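Local coordinates for protein alkane monooxygenase (Geobacillus thermodenitrificans, PDB 3B9O) that binds flavin mononucleotide and belongs to the luciferase-like monooxygenases, a flavoprotein family built on the TIM-barrel fold, at residues 6-11 with 410-415; 34-39 with 89-94; 44-49 with 388-393; 358-363 with 394-399. All blocks are in the same frame, centred on the assembly; numbering follows the deposited sequence.

Interaction 1 (6-11 with 410-415); sequences HINAFE and GTYREK
The His6 imidazole receives the Lys415 carbonyl at its edge, close to the ring plane, with CE1 3.5 Å from Lys415 O; this is a carbon-oxygen approach and no conventional hydrogen bond. The adjoining ring nitrogen, ND1, is hydrogen-bonded to Asp52, which would limit the rotation of the ring. The Tyr412 ring works through its edge: an in-plane water accepts from Tyr412 OH at a short 2.5 Å and donates to Asn8 OD1 at 2.8 Å. The gap from Asn8 OD1 to Tyr412 OH is 3.9 Å, so the two are joined through the water, and in parallel through Tyr225 OH, which bonds both Tyr412 OH and Asn8 ND2; ND2 also reaches Asn376. The amide and ring planes stand 63° apart. Strand 6-12 belongs to the parallel barrel, paired with 53-57 and 374-378, and helix 412-417 lies near the end where the strand starts, its Lys415 nearest to His6. Tyr412 reaches from there toward the barrel interior, its CG anti to the backbone N (chi1 -177°). The helix start is secured by a capping box: Glu414 N donates to Thr411 OG1 at 3.3 Å, and Thr411 N to Glu414 OE1 at 2.9 Å.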
loop_
_atom_site.group_PDB
_atom_site.type_symbol
_atom_site.label_atom_id
_atom_site.label_comp_id
_atom_site.label_asym_id
_atom_site.label_seq_id
_atom_site.Cartn_x
_atom_site.Cartn_y
_atom_site.Cartn_z
ATOM N N HIS A 6 12.903 -6.295 -1.618
ATOM C CA HIS A 6 12.027 -5.331 -2.298
ATOM C C HIS A 6 11.793 -4.087 -1.408
ATOM O O HIS A 6 11.496 -4.199 -0.224
ATOM C CB HIS A 6 10.701 -5.989 -2.735
ATOM C CG HIS A 6 10.868 -7.143 -3.681
ATOM N ND1 HIS A 6 10.979 -6.982 -5.051
ATOM C CD2 HIS A 6 10.882 -8.479 -3.459
ATOM C CE1 HIS A 6 11.107 -8.169 -5.621
ATOM N NE2 HIS A 6 11.055 -9.092 -4.678
ATOM N N ILE A 7 11.946 -2.888 -1.960
ATOM C CA ILE A 7 11.702 -1.700 -1.169
ATOM C C ILE A 7 10.710 -0.775 -1.862
ATOM O O ILE A 7 10.924 -0.375 -3.019
ATOM C CB ILE A 7 13.014 -0.967 -0.803
ATOM C CG1 ILE A 7 13.862 -1.847 0.155
ATOM C CG2 ILE A 7 12.727 0.364 -0.103
ATOM C CD1 ILE A 7 15.276 -1.448 0.267
ATOM N N ASN A 8 9.640 -0.446 -1.141
ATOM C CA ASN A 8 8.659 0.552 -1.563
ATOM C C ASN A 8 8.755 1.833 -0.727
ATOM O O ASN A 8 9.032 1.773 0.476
ATOM C CB ASN A 8 7.242 0.025 -1.389
ATOM C CG ASN A 8 6.968 -1.217 -2.190
ATOM O OD1 ASN A 8 7.614 -1.482 -3.208
ATOM N ND2 ASN A 8 5.981 -1.988 -1.738
ATOM N N ALA A 9 8.484 2.962 -1.364
ATOM C CA ALA A 9 8.416 4.262 -0.713
ATOM C C ALA A 9 6.994 4.456 -0.238
ATOM O O ALA A 9 6.065 4.403 -1.041
ATOM C CB ALA A 9 8.803 5.324 -1.708
ATOM N N PHE A 10 6.807 4.633 1.060
ATOM C CA PHE A 10 5.469 4.779 1.637
ATOM C C PHE A 10 5.034 6.250 1.635
ATOM O O PHE A 10 5.697 7.142 2.218
ATOM C CB PHE A 10 5.421 4.221 3.054
ATOM C CG PHE A 10 4.049 3.973 3.579
ATOM C CD1 PHE A 10 3.066 3.397 2.781
ATOM C CD2 PHE A 10 3.743 4.281 4.910
ATOM C CE1 PHE A 10 1.791 3.152 3.284
ATOM C CE2 PHE A 10 2.460 4.006 5.427
ATOM C CZ PHE A 10 1.506 3.438 4.633
ATOM N N GLU A 11 3.899 6.500 1.001
ATOM C CA GLU A 11 3.485 7.890 0.760
ATOM C C GLU A 11 1.966 8.023 0.842
ATOM O O GLU A 11 1.250 7.035 0.904
ATOM C CB GLU A 11 4.045 8.303 -0.632
ATOM C CG GLU A 11 4.001 9.741 -1.053
ATOM C CD GLU A 11 4.466 10.775 0.007
ATOM O OE1 GLU A 11 3.694 11.067 0.918
ATOM O OE2 GLU A 11 5.556 11.337 -0.112
ATOM N N GLY A 410 10.536 -5.616 -17.535
ATOM C CA GLY A 410 9.218 -6.184 -17.573
ATOM C C GLY A 410 8.215 -5.407 -16.735
ATOM O O GLY A 410 8.486 -4.324 -16.199
ATOM N N THR A 411 7.039 -5.989 -16.651
ATOM C CA THR A 411 5.979 -5.471 -15.791
ATOM C C THR A 411 6.377 -5.527 -14.296
ATOM O O THR A 411 7.361 -6.189 -13.893
ATOM C CB THR A 411 4.699 -6.319 -15.995
ATOM O OG1 THR A 411 5.002 -7.670 -15.661
ATOM C CG2 THR A 411 4.209 -6.270 -17.438
ATOM N N TYR A 412 5.613 -4.834 -13.463
ATOM C CA TYR A 412 5.842 -4.919 -12.016
ATOM C C TYR A 412 5.672 -6.372 -11.523
ATOM O O TYR A 412 6.470 -6.850 -10.692
ATOM C CB TYR A 412 4.885 -3.947 -11.286
ATOM C CG TYR A 412 5.059 -3.886 -9.782
ATOM C CD1 TYR A 412 6.330 -3.983 -9.188
ATOM C CD2 TYR A 412 3.953 -3.684 -8.946
ATOM C CE1 TYR A 412 6.484 -3.945 -7.780
ATOM C CE2 TYR A 412 4.103 -3.597 -7.526
ATOM C CZ TYR A 412 5.368 -3.722 -6.968
ATOM O OH TYR A 412 5.521 -3.661 -5.598
ATOM N N ARG A 413 4.668 -7.092 -12.016
ATOM C CA ARG A 413 4.529 -8.493 -11.567
ATOM C C ARG A 413 5.801 -9.317 -11.875
ATOM O O ARG A 413 6.228 -10.174 -11.078
ATOM C CB ARG A 413 3.257 -9.176 -12.109
ATOM C CG ARG A 413 3.097 -10.664 -11.625
ATOM C CD ARG A 413 1.686 -11.015 -11.155
ATOM N NE ARG A 413 0.826 -10.554 -12.153
ATOM C CZ ARG A 413 -0.273 -9.790 -12.127
ATOM N NH1 ARG A 413 -1.018 -9.394 -11.090
ATOM N NH2 ARG A 413 -0.667 -9.499 -13.329
ATOM N N GLU A 414 6.416 -9.039 -13.013
ATOM C CA GLU A 414 7.681 -9.724 -13.366
ATOM C C GLU A 414 8.865 -9.315 -12.474
ATOM O O GLU A 414 9.689 -10.167 -12.117
ATOM C CB GLU A 414 7.990 -9.504 -14.829
ATOM C CG GLU A 414 7.065 -10.278 -15.762
ATOM C CD GLU A 414 7.216 -9.815 -17.193
ATOM O OE1 GLU A 414 6.769 -8.703 -17.525
ATOM O OE2 GLU A 414 7.811 -10.576 -17.982
ATOM N N LYS A 415 8.918 -8.040 -12.080
ATOM C CA LYS A 415 9.917 -7.541 -11.124
ATOM C C LYS A 415 9.774 -8.250 -9.776
ATOM O O LYS A 415 10.772 -8.454 -9.048
ATOM C CB LYS A 415 9.831 -6.010 -10.977
ATOM C CG LYS A 415 10.338 -5.318 -12.233
ATOM C CD LYS A 415 9.660 -3.960 -12.469
ATOM C CE LYS A 415 10.586 -3.011 -13.309
ATOM N NZ LYS A 415 10.649 -3.448 -14.698
HETATM O O HOH W 1 7.627 -4.009 -4.328
#

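Interaction 2 (34-39 with 89-94); sequences TDLNYW and ISAMAY
Trp39 and Met92 lie side by side and point the same way, which makes their contact a lateral one along the two chains. Met92 SD sits 3.9 Å from Trp39 CB and 4.0 Å from Trp39 CE3. Measured from the centroid of the six-membered Trp39 ring, Met92 SD is 5.4 Å away and 74° off the ring normal, an oblique Met-aromatic contact. Trp39 has CG anti to the carbonyl carbon (chi1 -61°), which leaves CE3 next to the sulfur. The Met92 chain also presses on the backbone, where CG comes within 3.5 Å of Trp39 O.

A face of the indole is occupied from within its own helix: Tyr38 CD2 stands 3.6 Å above the plane, over the ring centre, and Tyr38 turns an edge to it. The indole NE1 donates to Tyr33 O, so the ring is held at its polar edge as well. Nearer the helix start, Leu36 extends CD1 to Ala91 CB at 3.7 Å, a small apolar contact at the more exposed margin. That start is capped by Asp35, whose OD1 accepts from Asn37 N at 3.0 Å, with the N-H arriving from above the carboxylate plane.

In the barrel, helix 36-48 packs against helix 89-94 on the outside of the sheet. Trp39 and Met92 rest on strand 53-57, through Leu56 and Leu54 respectively, and Met92 also touches Phe101 of strand 100-106.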
loop_
_atom_site.group_PDB
_atom_site.type_symbol
_atom_site.label_atom_id
_atom_site.label_comp_id
_atom_site.label_asym_id
_atom_site.label_seq_id
_atom_site.Cartn_x
_atom_site.Cartn_y
_atom_site.Cartn_z
ATOM N N THR A 34 0.279 19.450 -2.947
ATOM C CA THR A 34 -0.562 20.030 -4.000
ATOM C C THR A 34 0.199 20.331 -5.310
ATOM O O THR A 34 -0.436 20.656 -6.326
ATOM C CB THR A 34 -1.267 21.319 -3.530
ATOM O OG1 THR A 34 -0.282 22.236 -3.017
ATOM C CG2 THR A 34 -2.359 21.023 -2.470
ATOM N N ASP A 35 1.530 20.205 -5.286
ATOM C CA ASP A 35 2.416 20.608 -6.418
ATOM C C ASP A 35 2.734 19.367 -7.199
ATOM O O ASP A 35 3.361 18.469 -6.679
ATOM C CB ASP A 35 3.736 21.306 -5.947
ATOM C CG ASP A 35 4.720 21.741 -7.135
ATOM O OD1 ASP A 35 4.393 21.689 -8.392
ATOM O OD2 ASP A 35 5.889 22.164 -6.791
ATOM N N LEU A 36 2.297 19.347 -8.451
ATOM C CA LEU A 36 2.558 18.226 -9.348
ATOM C C LEU A 36 4.064 17.925 -9.428
ATOM O O LEU A 36 4.489 16.776 -9.409
ATOM C CB LEU A 36 1.943 18.522 -10.718
ATOM C CG LEU A 36 2.099 17.442 -11.812
ATOM C CD1 LEU A 36 1.557 16.105 -11.271
ATOM C CD2 LEU A 36 1.343 17.893 -13.079
ATOM N N ASN A 37 4.871 18.980 -9.488
ATOM C CA ASN A 37 6.314 18.824 -9.479
ATOM C C ASN A 37 6.913 18.068 -8.300
ATOM O O ASN A 37 7.948 17.446 -8.469
ATOM C CB ASN A 37 7.056 20.160 -9.680
ATOM C CG ASN A 37 6.758 20.803 -11.022
ATOM O OD1 ASN A 37 6.555 20.134 -12.036
ATOM N ND2 ASN A 37 6.745 22.135 -11.032
ATOM N N TYR A 38 6.293 18.137 -7.118
ATOM C CA TYR A 38 6.727 17.320 -5.965
ATOM C C TYR A 38 6.684 15.829 -6.361
ATOM O O TYR A 38 7.675 15.095 -6.198
ATOM C CB TYR A 38 5.864 17.575 -4.703
ATOM C CG TYR A 38 6.157 16.551 -3.609
ATOM C CD1 TYR A 38 7.287 16.686 -2.785
ATOM C CD2 TYR A 38 5.366 15.412 -3.466
ATOM C CE1 TYR A 38 7.601 15.730 -1.834
ATOM C CE2 TYR A 38 5.671 14.447 -2.508
ATOM C CZ TYR A 38 6.776 14.620 -1.703
ATOM O OH TYR A 38 7.062 13.673 -0.772
ATOM N N TRP A 39 5.540 15.403 -6.903
ATOM C CA TRP A 39 5.298 13.988 -7.260
ATOM C C TRP A 39 6.234 13.470 -8.345
ATOM O O TRP A 39 6.800 12.392 -8.198
ATOM C CB TRP A 39 3.818 13.797 -7.612
ATOM C CG TRP A 39 2.987 14.151 -6.384
ATOM C CD1 TRP A 39 2.307 15.327 -6.145
ATOM C CD2 TRP A 39 2.866 13.358 -5.204
ATOM N NE1 TRP A 39 1.706 15.283 -4.886
ATOM C CE2 TRP A 39 2.026 14.078 -4.296
ATOM C CE3 TRP A 39 3.314 12.051 -4.855
ATOM C CZ2 TRP A 39 1.666 13.560 -3.036
ATOM C CZ3 TRP A 39 2.971 11.529 -3.616
ATOM C CH2 TRP A 39 2.152 12.281 -2.704
ATOM N N ILE A 89 -0.766 9.398 -10.925
ATOM C CA ILE A 89 -0.006 8.306 -11.492
ATOM C C ILE A 89 0.548 8.605 -12.861
ATOM O O ILE A 89 1.744 8.318 -13.111
ATOM C CB ILE A 89 -0.791 6.946 -11.468
ATOM C CG1 ILE A 89 -1.249 6.603 -10.013
ATOM C CG2 ILE A 89 0.076 5.819 -12.032
ATOM C CD1 ILE A 89 -0.070 6.577 -8.959
ATOM N N SER A 90 -0.262 9.163 -13.752
ATOM C CA SER A 90 0.248 9.297 -15.127
ATOM C C SER A 90 1.523 10.178 -15.199
ATOM O O SER A 90 2.450 9.832 -15.951
ATOM C CB SER A 90 -0.812 9.727 -16.132
ATOM O OG SER A 90 -1.339 11.025 -15.856
ATOM N N ALA A 91 1.533 11.305 -14.484
ATOM C CA ALA A 91 2.733 12.205 -14.497
ATOM C C ALA A 91 3.981 11.476 -13.995
ATOM O O ALA A 91 5.067 11.623 -14.578
ATOM C CB ALA A 91 2.523 13.442 -13.683
ATOM N N MET A 92 3.816 10.715 -12.905
ATOM C CA MET A 92 4.938 9.988 -12.300
ATOM C C MET A 92 5.417 8.866 -13.211
ATOM O O MET A 92 6.619 8.653 -13.320
ATOM C CB MET A 92 4.592 9.474 -10.908
ATOM C CG MET A 92 4.385 10.562 -9.866
ATOM S SD MET A 92 4.199 9.942 -8.178
ATOM C CE MET A 92 2.725 8.942 -8.410
ATOM N N ALA A 93 4.472 8.163 -13.856
ATOM C CA ALA A 93 4.794 7.138 -14.824
ATOM C C ALA A 93 5.520 7.753 -16.017
ATOM O O ALA A 93 6.415 7.112 -16.597
ATOM C CB ALA A 93 3.502 6.402 -15.287
ATOM N N TYR A 94 5.138 8.982 -16.388
ATOM C CA TYR A 94 5.744 9.652 -17.574
ATOM C C TYR A 94 7.243 9.864 -17.375
ATOM O O TYR A 94 8.006 9.634 -18.310
ATOM C CB TYR A 94 5.055 10.992 -17.945
ATOM C CG TYR A 94 5.745 11.780 -19.070
ATOM C CD1 TYR A 94 5.722 11.320 -20.399
ATOM C CD2 TYR A 94 6.421 12.964 -18.803
ATOM C CE1 TYR A 94 6.373 12.042 -21.438
ATOM C CE2 TYR A 94 7.045 13.706 -19.805
ATOM C CZ TYR A 94 7.030 13.242 -21.126
ATOM O OH TYR A 94 7.663 13.970 -22.130
#

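Interaction 3 (44-49 with 388-393); sequences QLLEKG and DFIELV
Apolar contacts converge on Ile390, which faces the end of helix 36-48. Ile390 CD1 meets Leu45 CD1 at 3.7 Å, the two chains crossing at a slant, and lies a looser 4.4 Å from Leu46 CD2. The other branch, Ile390 CG2, meets the aliphatic part of Lys48 at CE, 4.1 Å away. With CG1 anti to the carbonyl carbon (chi1 -66°), the longer branch is aimed at the leucines, passing Gly49, and CG2 at Lys48 and Gly49.

Contacts of side chain with backbone are equally close. Ile390 CD1 approaches Leu45 O at 3.5 Å, and Ile390 CG2 stands 3.7 Å from Gly49 CA. Gly49, the first residue to leave helical geometry, has no side chain to hold the backbones apart, and the Gly49 and Ile390 CA atoms are 5.2 Å from each other. Segments 44-48 and 388-393 run nearly parallel, 17° between their directions, with axes 10.4 Å apart, as expected of neighbouring outer helices in a TIM barrel.

No hydrogen bond passes between the two segments; Gly49 O is taken by Tyr403 OH. Helix 384-399 widens into a pi-type turn at 389-393, where the bond from Val393 N to Phe389 O is weak. Lys48 NZ remains 5.1 Å from Glu391 OE1, too far for a salt bridge, although the opposite charges would probably still attract.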
loop_
_atom_site.group_PDB
_atom_site.type_symbol
_atom_site.label_atom_id
_atom_site.label_comp_id
_atom_site.label_asym_id
_atom_site.label_seq_id
_atom_site.Cartn_x
_atom_site.Cartn_y
_atom_site.Cartn_z
ATOM N N GLN A 44 11.160 10.471 -9.753
ATOM C CA GLN A 44 12.494 10.483 -10.329
ATOM C C GLN A 44 13.568 10.097 -9.297
ATOM O O GLN A 44 14.480 9.317 -9.606
ATOM C CB GLN A 44 12.814 11.851 -10.962
ATOM C CG GLN A 44 12.093 12.094 -12.311
ATOM C CD GLN A 44 12.231 13.552 -12.756
ATOM O OE1 GLN A 44 11.906 14.512 -12.019
ATOM N NE2 GLN A 44 12.746 13.726 -13.943
ATOM N N LEU A 45 13.468 10.689 -8.107
ATOM C CA LEU A 45 14.346 10.326 -6.961
ATOM C C LEU A 45 14.274 8.802 -6.686
ATOM O O LEU A 45 15.312 8.122 -6.564
ATOM C CB LEU A 45 13.983 11.139 -5.702
ATOM C CG LEU A 45 14.650 10.631 -4.411
ATOM C CD1 LEU A 45 16.160 10.865 -4.465
ATOM C CD2 LEU A 45 14.033 11.344 -3.212
ATOM N N LEU A 46 13.060 8.251 -6.593
ATOM C CA LEU A 46 12.895 6.846 -6.192
ATOM C C LEU A 46 13.484 5.909 -7.248
ATOM O O LEU A 46 14.040 4.861 -6.919
ATOM C CB LEU A 46 11.403 6.511 -5.932
ATOM C CG LEU A 46 10.827 7.324 -4.755
ATOM C CD1 LEU A 46 9.379 6.943 -4.515
ATOM C CD2 LEU A 46 11.649 7.149 -3.465
ATOM N N GLU A 47 13.306 6.269 -8.518
ATOM C CA GLU A 47 13.868 5.472 -9.605
ATOM C C GLU A 47 15.391 5.542 -9.594
ATOM O O GLU A 47 16.035 4.525 -9.785
ATOM C CB GLU A 47 13.294 5.903 -10.955
ATOM C CG GLU A 47 13.839 5.087 -12.104
ATOM C CD GLU A 47 12.850 4.949 -13.232
ATOM O OE1 GLU A 47 13.006 5.631 -14.270
ATOM O OE2 GLU A 47 11.914 4.181 -13.070
ATOM N N LYS A 48 15.962 6.732 -9.348
ATOM C CA LYS A 48 17.397 6.860 -9.097
ATOM C C LYS A 48 17.870 5.894 -7.966
ATOM O O LYS A 48 18.901 5.226 -8.115
ATOM C CB LYS A 48 17.805 8.338 -8.847
ATOM C CG LYS A 48 19.139 8.510 -8.130
ATOM C CD LYS A 48 19.408 10.007 -7.716
ATOM C CE LYS A 48 20.020 10.112 -6.281
ATOM N NZ LYS A 48 20.706 11.467 -5.998
ATOM N N GLY A 49 17.127 5.815 -6.860
ATOM C CA GLY A 49 17.428 4.857 -5.793
ATOM C C GLY A 49 17.037 3.403 -6.015
ATOM O O GLY A 49 17.112 2.599 -5.078
ATOM N N ASP A 388 18.333 10.304 2.360
ATOM C CA ASP A 388 19.333 9.637 3.213
ATOM C C ASP A 388 19.378 8.128 2.971
ATOM O O ASP A 388 20.453 7.534 2.946
ATOM C CB ASP A 388 18.999 9.850 4.679
ATOM C CG ASP A 388 19.237 11.268 5.141
ATOM O OD1 ASP A 388 19.797 12.065 4.352
ATOM O OD2 ASP A 388 18.788 11.596 6.274
ATOM N N PHE A 389 18.203 7.510 2.803
ATOM C CA PHE A 389 18.146 6.077 2.530
ATOM C C PHE A 389 18.890 5.752 1.215
ATOM O O PHE A 389 19.704 4.829 1.157
ATOM C CB PHE A 389 16.695 5.567 2.434
ATOM C CG PHE A 389 16.598 4.057 2.315
ATOM C CD1 PHE A 389 16.527 3.453 1.049
ATOM C CD2 PHE A 389 16.630 3.237 3.464
ATOM C CE1 PHE A 389 16.447 2.040 0.922
ATOM C CE2 PHE A 389 16.546 1.822 3.355
ATOM C CZ PHE A 389 16.471 1.230 2.081
ATOM N N ILE A 390 18.578 6.505 0.170
ATOM C CA ILE A 390 19.218 6.348 -1.120
ATOM C C ILE A 390 20.726 6.644 -1.090
ATOM O O ILE A 390 21.506 5.890 -1.671
ATOM C CB ILE A 390 18.481 7.155 -2.226
ATOM C CG1 ILE A 390 17.087 6.534 -2.435
ATOM C CG2 ILE A 390 19.293 7.126 -3.559
ATOM C CD1 ILE A 390 16.068 7.347 -3.266
ATOM N N GLU A 391 21.136 7.730 -0.444
ATOM C CA GLU A 391 22.567 8.058 -0.441
ATOM C C GLU A 391 23.413 7.112 0.413
ATOM O O GLU A 391 24.531 6.843 0.051
ATOM C CB GLU A 391 22.809 9.504 -0.013
ATOM C CG GLU A 391 22.145 10.530 -0.943
ATOM C CD GLU A 391 22.369 11.975 -0.511
ATOM O OE1 GLU A 391 22.102 12.859 -1.347
ATOM O OE2 GLU A 391 22.798 12.240 0.639
ATOM N N LEU A 392 22.880 6.674 1.555
ATOM C CA LEU A 392 23.656 5.908 2.569
ATOM C C LEU A 392 23.306 4.404 2.685
ATOM O O LEU A 392 24.194 3.554 2.710
ATOM C CB LEU A 392 23.544 6.586 3.945
ATOM C CG LEU A 392 24.011 8.046 4.063
ATOM C CD1 LEU A 392 23.767 8.604 5.466
ATOM C CD2 LEU A 392 25.484 8.156 3.672
ATOM N N VAL A 393 22.030 4.056 2.712
ATOM C CA VAL A 393 21.686 2.648 2.919
ATOM C C VAL A 393 21.751 1.835 1.621
ATOM O O VAL A 393 22.165 0.662 1.631
ATOM C CB VAL A 393 20.321 2.456 3.588
ATOM C CG1 VAL A 393 20.050 0.913 3.852
ATOM C CG2 VAL A 393 20.275 3.261 4.887
#

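Interaction 4 (358-363 with 394-399); sequences KVADEM and VPELQK
Between segments 358-363 and 394-399 the nearest CA atoms are those of Ala360 and Leu397, 6.1 Å apart. The Ala360 methyl points at the other helix and touches two side chains: Leu397 CD1 at 3.4 Å, tighter than usual for carbons, and Glu396 CG at 3.7 Å. Leu397 adopts an unusual rotamer, with chi1 of -98° and chi2 near eclipsed at 7°; the placing of this side chain, and with it the tight contact, is somewhat doubtful.

Asp361 follows on the polar flank. Asp361 OD1 lies 5.7 Å from Glu396 OE2, but Arg400 forms salt bridges to both carboxylates, which probably offsets their like charges. Glu396 has a further salt bridge within its own helix: Lys399 NZ meets OE1 at 2.9 Å, arriving from above the carboxylate plane.

Met363, about a turn beyond Ala360, closes the contact on its apolar side. The Met363 chain bends at the last torsion and presents its CE to Leu397 CD2 at 4.1 Å, the two side chains crossing at about a right angle. Leu397 thus spreads its methyls over both residues, CD1 on Ala360 and CD2 on Met363.

The short helical segments cross at -56° with axes 9.5 Å apart. Met363 also packs on Ile281 of barrel strand 276-285, and Leu397 touches Phe389 and Tyr403.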
loop_
_atom_site.group_PDB
_atom_site.type_symbol
_atom_site.label_atom_id
_atom_site.label_comp_id
_atom_site.label_asym_id
_atom_site.label_seq_id
_atom_site.Cartn_x
_atom_site.Cartn_y
_atom_site.Cartn_z
ATOM N N LYS A 358 24.492 -0.744 10.199
ATOM C CA LYS A 358 23.447 -1.131 11.179
ATOM C C LYS A 358 22.054 -1.252 10.555
ATOM O O LYS A 358 21.343 -2.247 10.802
ATOM C CB LYS A 358 23.386 -0.168 12.368
ATOM C CG LYS A 358 22.254 -0.511 13.351
ATOM C CD LYS A 358 22.386 0.193 14.671
ATOM C CE LYS A 358 21.155 -0.160 15.525
ATOM N NZ LYS A 358 20.663 0.980 16.304
ATOM N N VAL A 359 21.640 -0.247 9.788
ATOM C CA VAL A 359 20.276 -0.301 9.174
ATOM C C VAL A 359 20.138 -1.556 8.322
ATOM O O VAL A 359 19.135 -2.289 8.371
ATOM C CB VAL A 359 19.988 0.989 8.321
ATOM C CG1 VAL A 359 18.650 0.906 7.541
ATOM C CG2 VAL A 359 20.028 2.238 9.221
ATOM N N ALA A 360 21.141 -1.781 7.496
ATOM C CA ALA A 360 21.171 -2.926 6.629
ATOM C C ALA A 360 21.151 -4.251 7.401
ATOM O O ALA A 360 20.423 -5.218 7.022
ATOM C CB ALA A 360 22.415 -2.843 5.718
ATOM N N ASP A 361 21.984 -4.316 8.450
ATOM C CA ASP A 361 21.950 -5.474 9.389
ATOM C C ASP A 361 20.541 -5.784 9.924
ATOM O O ASP A 361 20.083 -6.950 9.901
ATOM C CB ASP A 361 22.932 -5.284 10.573
ATOM C CG ASP A 361 24.395 -5.380 10.153
ATOM O OD1 ASP A 361 24.680 -5.922 9.069
ATOM O OD2 ASP A 361 25.285 -4.896 10.901
ATOM N N GLU A 362 19.862 -4.741 10.380
ATOM C CA GLU A 362 18.518 -4.898 10.967
ATOM C C GLU A 362 17.486 -5.254 9.925
ATOM O O GLU A 362 16.632 -6.101 10.167
ATOM C CB GLU A 362 18.125 -3.656 11.780
ATOM C CG GLU A 362 19.093 -3.490 12.944
ATOM C CD GLU A 362 18.723 -2.376 13.892
ATOM O OE1 GLU A 362 19.045 -2.526 15.098
ATOM O OE2 GLU A 362 18.126 -1.359 13.462
ATOM N N MET A 363 17.597 -4.651 8.741
ATOM C CA MET A 363 16.749 -5.050 7.613
ATOM C C MET A 363 16.959 -6.490 7.240
ATOM O O MET A 363 16.005 -7.254 7.075
ATOM C CB MET A 363 16.991 -4.136 6.430
ATOM C CG MET A 363 16.549 -2.654 6.717
ATOM S SD MET A 363 16.894 -1.603 5.268
ATOM C CE MET A 363 15.796 -2.287 4.048
ATOM N N VAL A 394 21.267 2.423 0.527
ATOM C CA VAL A 394 21.177 1.692 -0.747
ATOM C C VAL A 394 22.566 1.106 -1.197
ATOM O O VAL A 394 22.638 -0.071 -1.542
ATOM C CB VAL A 394 20.468 2.528 -1.862
ATOM C CG1 VAL A 394 20.849 2.028 -3.279
ATOM C CG2 VAL A 394 18.899 2.519 -1.625
ATOM N N PRO A 395 23.647 1.916 -1.190
ATOM C CA PRO A 395 24.958 1.349 -1.616
ATOM C C PRO A 395 25.447 0.210 -0.686
ATOM O O PRO A 395 26.042 -0.777 -1.152
ATOM C CB PRO A 395 25.925 2.564 -1.561
ATOM C CG PRO A 395 25.034 3.742 -1.611
ATOM C CD PRO A 395 23.744 3.358 -0.898
ATOM N N GLU A 396 25.144 0.339 0.605
ATOM C CA GLU A 396 25.463 -0.696 1.594
ATOM C C GLU A 396 24.703 -2.007 1.304
ATOM O O GLU A 396 25.282 -3.088 1.300
ATOM C CB GLU A 396 25.123 -0.185 2.994
ATOM C CG GLU A 396 25.315 -1.240 4.126
ATOM C CD GLU A 396 26.785 -1.516 4.443
ATOM O OE1 GLU A 396 27.666 -0.685 4.072
ATOM O OE2 GLU A 396 27.035 -2.569 5.073
ATOM N N LEU A 397 23.405 -1.898 1.074
ATOM C CA LEU A 397 22.595 -3.035 0.658
ATOM C C LEU A 397 23.094 -3.647 -0.659
ATOM O O LEU A 397 23.119 -4.867 -0.803
ATOM C CB LEU A 397 21.133 -2.586 0.468
ATOM C CG LEU A 397 20.057 -2.776 1.527
ATOM C CD1 LEU A 397 20.503 -3.299 2.883
ATOM C CD2 LEU A 397 18.995 -1.638 1.556
ATOM N N GLN A 398 23.419 -2.797 -1.633
ATOM C CA GLN A 398 23.887 -3.250 -2.966
ATOM C C GLN A 398 25.215 -4.039 -2.915
ATOM O O GLN A 398 25.333 -5.115 -3.505
ATOM C CB GLN A 398 24.023 -2.061 -3.923
ATOM C CG GLN A 398 22.670 -1.489 -4.369
ATOM C CD GLN A 398 22.759 -0.185 -5.168
ATOM O OE1 GLN A 398 21.910 0.065 -6.049
ATOM N NE2 GLN A 398 23.740 0.649 -4.868
ATOM N N LYS A 399 26.184 -3.508 -2.167
ATOM C CA LYS A 399 27.499 -4.144 -1.983
ATOM C C LYS A 399 27.345 -5.546 -1.357
ATOM O O LYS A 399 28.099 -6.476 -1.659
ATOM C CB LYS A 399 28.398 -3.215 -1.159
ATOM C CG LYS A 399 29.321 -3.888 -0.179
ATOM C CD LYS A 399 29.178 -3.306 1.240
ATOM C CE LYS A 399 30.031 -2.054 1.447
ATOM N NZ LYS A 399 30.149 -1.745 2.920
#

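In the fold
Interaction 1 is the most central and the most polar, a water-mediated link near the start of strand 6-12, whereas interactions 2, 3 and 4 join outer helices chiefly through apolar side chains. Interaction 2 reaches the surface at its margin; interactions 3 and 4 are largely buried, with charged groups along their flanks. Helix 36-48 serves interactions 2 and 3, and helix 384-399 serves 3 and 4. Strand 6-12 ties the set together from within: Glu11 reaches Tyr38 and Trp39 of interaction 2, Ala9 touches Leu46 of interaction 3, and Ile7 packs on Phe389, Met363 and Leu397. Interactions 2 and 4 stay about 16 Å apart at their nearest atoms.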